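Local structure of major capsid protein (Paramecium bursaria Chlorella virus 1, 5TIP) at residues L230-S235 / A412-A417; P257-A262 / K418-L423; E96-G101 / K173-L178; D116-M121 / V350-F355. The protein self-assembles as trimers into the roughly 190 nm icosahedral capsid of a large chlorella virus, building most of the shell around the viral genome. All blocks are in the same frame, centred on the assembly; numbering follows the deposited sequence.

Contact 1: residues L230-S235 / A412-A417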
# COMPACT_ATOMS: atom_id res chain seq x y z
N LEU A 230 15.55 -7.69 -19.30
CA LEU A 230 16.03 -6.32 -19.20
C LEU A 230 17.00 -6.05 -20.35
O LEU A 230 17.84 -6.88 -20.68
CB LEU A 230 16.72 -6.07 -17.86
CG LEU A 230 17.30 -4.66 -17.70
CD1 LEU A 230 16.18 -3.64 -17.53
CD2 LEU A 230 18.28 -4.60 -16.54
N GLN A 231 16.86 -4.87 -20.96
CA GLN A 231 17.77 -4.43 -22.00
C GLN A 231 18.50 -3.19 -21.51
O GLN A 231 17.88 -2.26 -20.99
CB GLN A 231 17.03 -4.14 -23.31
CG GLN A 231 16.31 -5.34 -23.89
CD GLN A 231 15.64 -5.03 -25.21
OE1 GLN A 231 16.31 -4.81 -26.22
NE2 GLN A 231 14.31 -5.02 -25.22
N PHE A 232 19.82 -3.19 -21.67
CA PHE A 232 20.65 -2.06 -21.28
C PHE A 232 21.95 -2.16 -22.05
O PHE A 232 22.70 -3.13 -21.88
CB PHE A 232 20.90 -2.07 -19.77
CG PHE A 232 21.84 -0.99 -19.30
CD1 PHE A 232 21.43 0.33 -19.27
CD2 PHE A 232 23.12 -1.31 -18.89
CE1 PHE A 232 22.29 1.32 -18.83
CE2 PHE A 232 23.98 -0.33 -18.46
CZ PHE A 232 23.57 0.99 -18.43
N THR A 233 22.22 -1.17 -22.90
CA THR A 233 23.38 -1.19 -23.78
C THR A 233 24.54 -0.35 -23.25
O THR A 233 25.51 -0.13 -23.97
CB THR A 233 22.99 -0.71 -25.18
OG1 THR A 233 22.56 0.66 -25.11
CG2 THR A 233 21.86 -1.56 -25.73
N GLY A 234 24.46 0.11 -22.01
CA GLY A 234 25.49 0.96 -21.45
C GLY A 234 25.01 2.40 -21.30
O GLY A 234 24.01 2.83 -21.87
N SER A 235 25.76 3.15 -20.49
CA SER A 235 25.41 4.53 -20.22
C SER A 235 25.64 5.40 -21.45
O SER A 235 26.59 5.21 -22.20
CB SER A 235 26.25 5.06 -19.05
OG SER A 235 26.08 4.27 -17.89
N ALA A 412 25.93 10.60 -16.89
CA ALA A 412 25.67 9.21 -17.25
C ALA A 412 24.17 9.03 -17.43
O ALA A 412 23.41 9.09 -16.46
CB ALA A 412 26.22 8.26 -16.19
N LEU A 413 23.74 8.81 -18.68
CA LEU A 413 22.34 8.57 -19.01
C LEU A 413 22.15 7.07 -19.17
O LEU A 413 22.67 6.47 -20.12
CB LEU A 413 21.94 9.32 -20.27
CG LEU A 413 20.59 8.95 -20.90
CD1 LEU A 413 19.46 9.18 -19.92
CD2 LEU A 413 20.36 9.73 -22.19
N ASN A 414 21.41 6.46 -18.25
CA ASN A 414 21.11 5.03 -18.29
C ASN A 414 19.67 4.85 -18.76
O ASN A 414 18.74 5.32 -18.10
CB ASN A 414 21.31 4.40 -16.92
CG ASN A 414 22.69 4.63 -16.36
OD1 ASN A 414 23.66 3.98 -16.76
ND2 ASN A 414 22.81 5.57 -15.43
N ILE A 415 19.49 4.16 -19.88
CA ILE A 415 18.17 3.91 -20.45
C ILE A 415 17.91 2.41 -20.38
O ILE A 415 18.71 1.61 -20.88
CB ILE A 415 18.07 4.42 -21.90
CG1 ILE A 415 18.48 5.89 -21.97
CG2 ILE A 415 16.66 4.24 -22.42
CD1 ILE A 415 18.50 6.45 -23.37
N TYR A 416 16.80 2.04 -19.76
CA TYR A 416 16.42 0.64 -19.58
C TYR A 416 15.14 0.34 -20.35
O TYR A 416 14.28 1.21 -20.53
CB TYR A 416 16.23 0.30 -18.10
CG TYR A 416 17.47 0.52 -17.27
CD1 TYR A 416 18.47 -0.44 -17.22
CD2 TYR A 416 17.64 1.69 -16.54
CE1 TYR A 416 19.61 -0.24 -16.46
CE2 TYR A 416 18.77 1.89 -15.78
CZ TYR A 416 19.75 0.92 -15.74
OH TYR A 416 20.88 1.12 -14.99
N ALA A 417 15.03 -0.91 -20.81
CA ALA A 417 13.84 -1.38 -21.48
C ALA A 417 13.50 -2.77 -20.96
O ALA A 417 14.38 -3.63 -20.86
CB ALA A 417 14.03 -1.42 -23.00
O HOH W 1 20.49 1.23 -22.75
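The rings of F232 and Y416 lie nearly parallel, 21° between planes, yet slid so far that they barely overlap, with centroids 4.8 Å apart. One face of F232 has the backbone N of G234 above its centre; the opposite face meets Y416 OH near the rim, and I415 O and N414 OD1 come up to the edge. The pair sits in an antiparallel sheet of the C-terminal jelly roll of this double jelly-roll capsid protein, where strand 223-237 is interrupted. Q231 and A417 form a regular hydrogen-bonded pair, Q231 N to A417 O at 2.8 Å and A417 N to Q231 O at 3.2 Å. Further on, around T233 and G234, the backbones part, and one water bridges them, accepting from T233 N and donating to I415 O at 2.6 Å. F232 CG, anti to the backbone N (chi1 176°), lies by Y416, and F232 CD1 is 3.4 Å from Y416 CE1. L230 CD1 adds an apolar contact to Y416 CD1, while the hydroxyl of that tyrosine is bonded to D110 of helix 109-119. Where the chains approach again, S235 OG donates to N414 OD1 at 2.7 Å, from 32° outside the carbonyl plane.

Contact 2: residues P257-A262 / K418-L423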
# COMPACT_ATOMS: atom_id res chain seq x y z
N PRO A 257 8.95 -6.99 -28.13
CA PRO A 257 7.84 -6.22 -27.54
C PRO A 257 8.21 -5.71 -26.16
O PRO A 257 8.45 -6.49 -25.23
CB PRO A 257 6.69 -7.23 -27.49
CG PRO A 257 7.01 -8.21 -28.56
CD PRO A 257 8.50 -8.33 -28.57
N THR A 258 8.25 -4.39 -26.02
CA THR A 258 8.75 -3.73 -24.82
C THR A 258 7.59 -3.16 -24.01
O THR A 258 6.71 -2.50 -24.57
CB THR A 258 9.73 -2.61 -25.19
OG1 THR A 258 10.84 -3.17 -25.90
CG2 THR A 258 10.24 -1.90 -23.95
N LYS A 259 7.60 -3.42 -22.70
CA LYS A 259 6.54 -2.93 -21.83
C LYS A 259 6.69 -1.45 -21.52
O LYS A 259 5.71 -0.70 -21.55
CB LYS A 259 6.53 -3.73 -20.52
CG LYS A 259 6.57 -5.23 -20.71
CD LYS A 259 6.67 -5.94 -19.37
CE LYS A 259 5.45 -5.63 -18.50
NZ LYS A 259 5.50 -6.36 -17.21
N TYR A 260 7.91 -1.01 -21.21
CA TYR A 260 8.13 0.37 -20.80
C TYR A 260 9.59 0.73 -20.99
O TYR A 260 10.45 -0.14 -21.15
CB TYR A 260 7.70 0.60 -19.34
CG TYR A 260 8.41 -0.30 -18.34
CD1 TYR A 260 9.64 0.06 -17.80
CD2 TYR A 260 7.84 -1.50 -17.94
CE1 TYR A 260 10.28 -0.76 -16.89
CE2 TYR A 260 8.48 -2.32 -17.03
CZ TYR A 260 9.70 -1.94 -16.51
OH TYR A 260 10.34 -2.76 -15.60
N LEU A 261 9.86 2.03 -20.99
CA LEU A 261 11.21 2.57 -20.95
C LEU A 261 11.41 3.33 -19.64
O LEU A 261 10.53 4.08 -19.20
CB LEU A 261 11.48 3.51 -22.13
CG LEU A 261 11.35 2.94 -23.54
CD1 LEU A 261 11.71 3.99 -24.57
CD2 LEU A 261 12.22 1.70 -23.70
N ALA A 262 12.56 3.11 -19.00
CA ALA A 262 12.91 3.81 -17.78
C ALA A 262 14.33 4.34 -17.90
O ALA A 262 15.23 3.62 -18.37
CB ALA A 262 12.80 2.89 -16.56
N LYS A 418 12.23 -2.99 -20.65
CA LYS A 418 11.74 -4.28 -20.18
C LYS A 418 10.91 -4.87 -21.31
O LYS A 418 9.91 -4.30 -21.71
CB LYS A 418 10.91 -4.13 -18.91
CG LYS A 418 10.92 -5.37 -18.02
CD LYS A 418 12.32 -5.69 -17.54
CE LYS A 418 12.32 -6.32 -16.16
NZ LYS A 418 11.35 -7.44 -16.04
N ASN A 419 11.33 -6.03 -21.81
CA ASN A 419 10.67 -6.67 -22.93
C ASN A 419 10.21 -8.06 -22.54
O ASN A 419 10.59 -8.61 -21.50
CB ASN A 419 11.60 -6.75 -24.15
CG ASN A 419 12.78 -7.66 -23.92
OD1 ASN A 419 13.83 -7.23 -23.43
ND2 ASN A 419 12.63 -8.93 -24.28
N TYR A 420 9.37 -8.65 -23.39
CA TYR A 420 8.93 -10.02 -23.24
C TYR A 420 9.71 -10.93 -24.17
O TYR A 420 10.21 -10.51 -25.22
CB TYR A 420 7.43 -10.16 -23.53
CG TYR A 420 6.54 -9.72 -22.39
CD1 TYR A 420 6.43 -10.49 -21.24
CD2 TYR A 420 5.80 -8.55 -22.47
CE1 TYR A 420 5.61 -10.10 -20.20
CE2 TYR A 420 4.97 -8.16 -21.43
CZ TYR A 420 4.89 -8.93 -20.30
OH TYR A 420 4.07 -8.54 -19.26
N ASN A 421 9.83 -12.20 -23.77
CA ASN A 421 10.42 -13.22 -24.61
C ASN A 421 9.81 -14.55 -24.21
O ASN A 421 9.09 -14.65 -23.21
CB ASN A 421 11.95 -13.24 -24.48
CG ASN A 421 12.64 -13.81 -25.70
OD1 ASN A 421 12.14 -14.75 -26.33
ND2 ASN A 421 13.78 -13.23 -26.06
N VAL A 422 10.08 -15.58 -25.00
CA VAL A 422 9.51 -16.91 -24.79
C VAL A 422 10.65 -17.88 -24.51
O VAL A 422 11.59 -17.99 -25.30
CB VAL A 422 8.67 -17.37 -25.99
CG1 VAL A 422 8.13 -18.77 -25.74
CG2 VAL A 422 7.53 -16.40 -26.24
N LEU A 423 10.55 -18.58 -23.38
CA LEU A 423 11.51 -19.61 -23.00
C LEU A 423 10.87 -20.97 -23.22
O LEU A 423 9.96 -21.36 -22.48
CB LEU A 423 11.95 -19.43 -21.55
CG LEU A 423 12.88 -20.49 -20.96
CD1 LEU A 423 14.22 -20.49 -21.67
CD2 LEU A 423 13.07 -20.28 -19.46
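K259 lays its side chain across Y420 at about a right angle, every atom beyond CB lying close to the ring or its hydroxyl. K259 CB sits 3.6 Å from K418 O, and CG, anti to the carbonyl carbon (chi1 -48°), lies 3.4 Å from Y420 CE2. CD rests near both Y420 CE2 and CZ. CE then comes within 3.3 Å of Y420 OH, to which NZ gives a weak hydrogen bond; the hydroxyl has its main hydrogen bond with R362 O. The stronger partner of NZ is E228, whose carboxylate also forms a salt bridge with K418 NZ through its other oxygen; it probably offsets the repulsion between the two ammonium groups, which stand 6.1 Å apart in a buried setting. Beside this pair, K418 CB lies over one face of the Y260 ring, 3.8 Å from its centroid and 28° off the normal, a CH-pi contact in which the two side chains run together in the same direction. Between the backbones, Y420 N donates to P257 O at 3.0 Å and K259 N to K418 O at 2.7 Å, but the next bond, K418 N to Y260 O, is weak. K259 has a near-helical psi of -45° within its strand, and this bulge-like irregularity lies where strands 257-266 and 412-426 pair in the antiparallel sheet of the C-terminal jelly roll.

Contact 3: residues E96-G101 / K173-L178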
# COMPACT_ATOMS: atom_id res chain seq x y z
N GLU A 96 24.12 -12.19 -13.77
CA GLU A 96 23.75 -12.75 -15.06
C GLU A 96 23.13 -14.12 -14.87
O GLU A 96 23.69 -14.96 -14.16
CB GLU A 96 24.98 -12.84 -15.98
CG GLU A 96 24.70 -13.41 -17.35
CD GLU A 96 25.96 -13.57 -18.17
OE1 GLU A 96 27.06 -13.32 -17.62
OE2 GLU A 96 25.87 -13.97 -19.35
N LEU A 97 21.99 -14.35 -15.51
CA LEU A 97 21.31 -15.64 -15.48
C LEU A 97 21.63 -16.40 -16.77
O LEU A 97 21.48 -15.86 -17.87
CB LEU A 97 19.80 -15.46 -15.33
CG LEU A 97 18.98 -16.75 -15.43
CD1 LEU A 97 19.27 -17.66 -14.25
CD2 LEU A 97 17.50 -16.45 -15.54
N GLU A 98 22.06 -17.66 -16.62
CA GLU A 98 22.50 -18.48 -17.74
C GLU A 98 21.86 -19.86 -17.66
O GLU A 98 21.90 -20.50 -16.61
CB GLU A 98 24.02 -18.60 -17.75
CG GLU A 98 24.58 -19.46 -18.87
CD GLU A 98 26.07 -19.67 -18.75
OE1 GLU A 98 26.83 -18.72 -19.05
OE2 GLU A 98 26.49 -20.78 -18.36
N ILE A 99 21.30 -20.32 -18.78
CA ILE A 99 20.73 -21.66 -18.90
C ILE A 99 21.41 -22.35 -20.07
O ILE A 99 21.29 -21.90 -21.22
CB ILE A 99 19.21 -21.63 -19.09
CG1 ILE A 99 18.51 -21.01 -17.88
CG2 ILE A 99 18.68 -23.04 -19.36
CD1 ILE A 99 17.01 -20.92 -18.02
N GLY A 100 22.10 -23.45 -19.79
CA GLY A 100 22.75 -24.21 -20.85
C GLY A 100 23.79 -23.42 -21.60
O GLY A 100 23.94 -23.60 -22.82
N GLY A 101 24.51 -22.54 -20.91
CA GLY A 101 25.50 -21.71 -21.55
C GLY A 101 24.95 -20.48 -22.24
O GLY A 101 25.74 -19.68 -22.75
N LYS A 173 23.14 -21.30 -14.20
CA LYS A 173 24.24 -20.66 -13.50
C LYS A 173 23.94 -19.18 -13.29
O LYS A 173 23.23 -18.55 -14.08
CB LYS A 173 25.56 -20.83 -14.26
CG LYS A 173 26.03 -22.27 -14.35
CD LYS A 173 27.43 -22.36 -14.93
CE LYS A 173 28.44 -21.72 -14.00
NZ LYS A 173 29.82 -21.73 -14.58
N LEU A 174 24.51 -18.63 -12.22
CA LEU A 174 24.46 -17.21 -11.92
C LEU A 174 25.88 -16.67 -11.84
O LEU A 174 26.73 -17.27 -11.17
CB LEU A 174 23.73 -16.94 -10.61
CG LEU A 174 22.23 -17.23 -10.56
CD1 LEU A 174 21.74 -17.20 -9.12
CD2 LEU A 174 21.47 -16.22 -11.40
N TYR A 175 26.14 -15.57 -12.52
CA TYR A 175 27.46 -14.95 -12.55
C TYR A 175 27.38 -13.60 -11.85
O TYR A 175 26.72 -12.68 -12.35
CB TYR A 175 27.96 -14.80 -13.99
CG TYR A 175 28.22 -16.12 -14.66
CD1 TYR A 175 29.44 -16.77 -14.53
CD2 TYR A 175 27.23 -16.74 -15.42
CE1 TYR A 175 29.67 -17.99 -15.14
CE2 TYR A 175 27.46 -17.95 -16.04
CZ TYR A 175 28.68 -18.57 -15.90
OH TYR A 175 28.90 -19.78 -16.51
N PHE A 176 28.05 -13.48 -10.71
CA PHE A 176 28.04 -12.25 -9.93
C PHE A 176 29.32 -11.47 -10.15
O PHE A 176 30.40 -12.04 -10.35
CB PHE A 176 27.87 -12.56 -8.44
CG PHE A 176 26.61 -13.31 -8.11
CD1 PHE A 176 25.43 -12.64 -7.87
CD2 PHE A 176 26.62 -14.70 -8.05
CE1 PHE A 176 24.27 -13.33 -7.57
CE2 PHE A 176 25.46 -15.39 -7.74
CZ PHE A 176 24.29 -14.71 -7.50
N THR A 177 29.20 -10.14 -10.11
CA THR A 177 30.33 -9.24 -10.13
C THR A 177 30.19 -8.28 -8.96
O THR A 177 29.17 -7.58 -8.86
CB THR A 177 30.41 -8.46 -11.45
OG1 THR A 177 30.56 -9.37 -12.54
CG2 THR A 177 31.58 -7.49 -11.44
N LEU A 178 31.18 -8.26 -8.08
CA LEU A 178 31.12 -7.42 -6.89
C LEU A 178 31.73 -6.06 -7.17
O LEU A 178 32.73 -5.94 -7.89
CB LEU A 178 31.85 -8.08 -5.72
CG LEU A 178 31.29 -9.41 -5.24
CD1 LEU A 178 31.94 -9.79 -3.92
CD2 LEU A 178 29.77 -9.35 -5.11
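L97 and L174 make the close-packed side of this contact, L97 CD1 meeting L174 CD2 at 3.9 Å on the buried face of the sheet, where F152 and L150 add further cover. Between the strands the backbones are joined by four hydrogen bonds: E96 and Y175 bond through both their N-H and C=O groups, as do E98 and K173, the shortest of these bonds being K173 N to E98 O at 2.8 Å. L174 CA also approaches E96 O. Strands 92-99 and 172-178 are the two central members of a four-stranded antiparallel sheet in the N-terminal jelly roll, flanked by 54-58 and 102-108. The other face, with E96, E98, K173 and Y175, is polar and partly exposed to solvent. There K173 NZ donates to Y175 OH at 2.9 Å, and Y175 OH donates to E98 OE2 at 3.2 Å, reaching that oxygen from above the carboxylate plane. E98 CB lies at the edge of the Y175 ring, in its plane, while OE1 is 3.2 Å from CE2; carboxylate and ring are turned 51° apart. E96 crosses the same tyrosine obliquely, its OE1 4.0 Å from Y175 CB, and spends its other oxygen, OE2, on a salt bridge to R103 of the adjoining strand.

Contact 4: residues D116-M121 / V350-F355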
# COMPACT_ATOMS: atom_id res chain seq x y z
N ASP A 116 13.79 -0.16 -7.84
CA ASP A 116 13.29 0.17 -6.51
C ASP A 116 12.59 1.52 -6.50
O ASP A 116 11.58 1.69 -5.81
CB ASP A 116 14.44 0.14 -5.51
CG ASP A 116 13.98 0.34 -4.08
OD1 ASP A 116 13.16 -0.47 -3.60
OD2 ASP A 116 14.44 1.30 -3.43
N ALA A 117 13.11 2.48 -7.26
CA ALA A 117 12.51 3.82 -7.27
C ALA A 117 11.17 3.84 -7.99
O ALA A 117 10.32 4.69 -7.68
CB ALA A 117 13.47 4.81 -7.93
N LEU A 118 10.95 2.93 -8.93
CA LEU A 118 9.74 2.94 -9.74
C LEU A 118 8.68 1.94 -9.28
O LEU A 118 7.50 2.28 -9.23
CB LEU A 118 10.08 2.67 -11.21
CG LEU A 118 10.60 3.84 -12.04
CD1 LEU A 118 11.05 3.35 -13.40
CD2 LEU A 118 9.53 4.91 -12.19
N PHE A 119 9.08 0.71 -8.96
CA PHE A 119 8.12 -0.38 -8.81
C PHE A 119 7.99 -0.91 -7.39
O PHE A 119 7.14 -1.78 -7.14
CB PHE A 119 8.49 -1.52 -9.77
CG PHE A 119 8.44 -1.12 -11.21
CD1 PHE A 119 7.23 -0.99 -11.87
CD2 PHE A 119 9.60 -0.84 -11.91
CE1 PHE A 119 7.17 -0.60 -13.19
CE2 PHE A 119 9.56 -0.46 -13.24
CZ PHE A 119 8.34 -0.34 -13.88
N ARG A 120 8.80 -0.44 -6.45
CA ARG A 120 8.55 -0.69 -5.04
C ARG A 120 7.94 0.55 -4.41
O ARG A 120 8.12 1.67 -4.89
CB ARG A 120 9.82 -1.11 -4.31
CG ARG A 120 10.19 -2.57 -4.53
CD ARG A 120 11.15 -3.07 -3.46
NE ARG A 120 11.73 -4.36 -3.83
CZ ARG A 120 12.81 -4.50 -4.58
NH1 ARG A 120 13.44 -3.43 -5.05
NH2 ARG A 120 13.27 -5.71 -4.87
N MET A 121 7.22 0.34 -3.31
CA MET A 121 6.51 1.44 -2.67
C MET A 121 6.17 1.05 -1.24
O MET A 121 6.17 -0.13 -0.88
CB MET A 121 5.24 1.80 -3.43
CG MET A 121 4.20 0.69 -3.43
SD MET A 121 2.75 1.04 -4.45
CE MET A 121 3.47 1.01 -6.09
N VAL A 350 14.23 10.03 -11.89
CA VAL A 350 13.89 8.74 -12.49
C VAL A 350 12.64 8.94 -13.33
O VAL A 350 11.64 9.49 -12.85
CB VAL A 350 13.68 7.65 -11.43
CG1 VAL A 350 13.39 6.32 -12.09
CG2 VAL A 350 14.89 7.55 -10.52
N TYR A 351 12.70 8.50 -14.59
CA TYR A 351 11.64 8.77 -15.55
C TYR A 351 11.14 7.47 -16.16
O TYR A 351 11.88 6.48 -16.25
CB TYR A 351 12.13 9.72 -16.64
CG TYR A 351 12.78 10.98 -16.10
CD1 TYR A 351 12.02 12.10 -15.79
CD2 TYR A 351 14.15 11.03 -15.89
CE1 TYR A 351 12.61 13.24 -15.29
CE2 TYR A 351 14.75 12.17 -15.39
CZ TYR A 351 13.98 13.27 -15.09
OH TYR A 351 14.57 14.41 -14.59
N LEU A 352 9.89 7.49 -16.59
CA LEU A 352 9.22 6.31 -17.12
C LEU A 352 8.31 6.71 -18.28
O LEU A 352 7.65 7.75 -18.24
CB LEU A 352 8.39 5.62 -16.03
CG LEU A 352 7.42 4.52 -16.46
CD1 LEU A 352 8.16 3.22 -16.74
CD2 LEU A 352 6.33 4.32 -15.41
N TYR A 353 8.29 5.87 -19.31
CA TYR A 353 7.24 5.90 -20.32
C TYR A 353 6.77 4.48 -20.55
O TYR A 353 7.55 3.62 -20.97
CB TYR A 353 7.71 6.53 -21.64
CG TYR A 353 6.58 6.66 -22.63
CD1 TYR A 353 5.63 7.66 -22.50
CD2 TYR A 353 6.44 5.76 -23.68
CE1 TYR A 353 4.59 7.78 -23.40
CE2 TYR A 353 5.40 5.87 -24.58
CZ TYR A 353 4.48 6.88 -24.44
OH TYR A 353 3.44 7.00 -25.33
N SER A 354 5.49 4.23 -20.28
CA SER A 354 4.93 2.89 -20.33
C SER A 354 4.15 2.69 -21.62
O SER A 354 3.31 3.53 -21.97
CB SER A 354 4.03 2.63 -19.12
OG SER A 354 3.45 1.35 -19.18
N PHE A 355 4.42 1.59 -22.31
CA PHE A 355 3.57 1.14 -23.40
C PHE A 355 2.47 0.22 -22.91
O PHE A 355 1.60 -0.16 -23.70
CB PHE A 355 4.40 0.42 -24.47
CG PHE A 355 5.59 1.19 -24.94
CD1 PHE A 355 5.44 2.25 -25.81
CD2 PHE A 355 6.86 0.85 -24.52
CE1 PHE A 355 6.54 2.96 -26.25
CE2 PHE A 355 7.96 1.55 -24.95
CZ PHE A 355 7.81 2.61 -25.81
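L118 and V350 meet obliquely, the branch point of the leucine against one methyl of the valine: L118 CG is 3.7 Å from V350 CG1. V350 CG1 faces the methine side of L118 CG, with L118 CD1 and CD2 almost equally far from it, at 4.0 and 4.1 Å. CG1 of V350 is anti to its backbone N (chi1 -178°), and the remaining methyl, V350 CG2, is turned to A117, whose CB it meets at 4.0 Å. One turn of helix thus offers two neighbouring residues to a single valine. L118 has its CG roughly anti to the carbonyl carbon (chi1 -81°), and its CD2 extends to L352 as well, touching CB of that residue at 4.1 Å as the two leucines cross. V350 and L352 both send CB toward the helix, as expected of residues two apart on a strand, whereas Y351 between them points away and puts its ring beside W263. No hydrogen bond joins the two segments; the contact is wholly apolar and buried. A262, on the neighbouring strand 257-266, extends the surface on which L118 rests. Other residues of the segments touch the neighbouring subunits of the trimer: R120 NH2 is hydrogen-bonded to Y339 OH of the second subunit, and Y353 packs on I38 of the third. Helix 109-119, from the N-terminal capsid family region, here packs against a sheet of the C-terminal one, an apolar junction between the two halves of the double jelly roll.

Overall arrangement
Contacts 1, 2 and 4 converge on one sheet of the C-terminal jelly roll. Strand 412-426 serves contacts 1 and 2 in succession, and a probable hydrogen bond from Y416 N to A262 O ties the two together; strand 257-266 then passes pairing on to 350-354, linking contact 2 with contact 4. Contact 3 belongs to the N-terminal half and touches this group only where I99 meets L423. Contacts 2 and 4 are buried; contacts 1 and 3 are partly so. The chemistry varies accordingly: irregular pairing with a bridging water in contact 1, buried lysines on a shared glutamate in contact 2, regular pairing under a polar surface in contact 3, and hydrocarbon alone in contact 4.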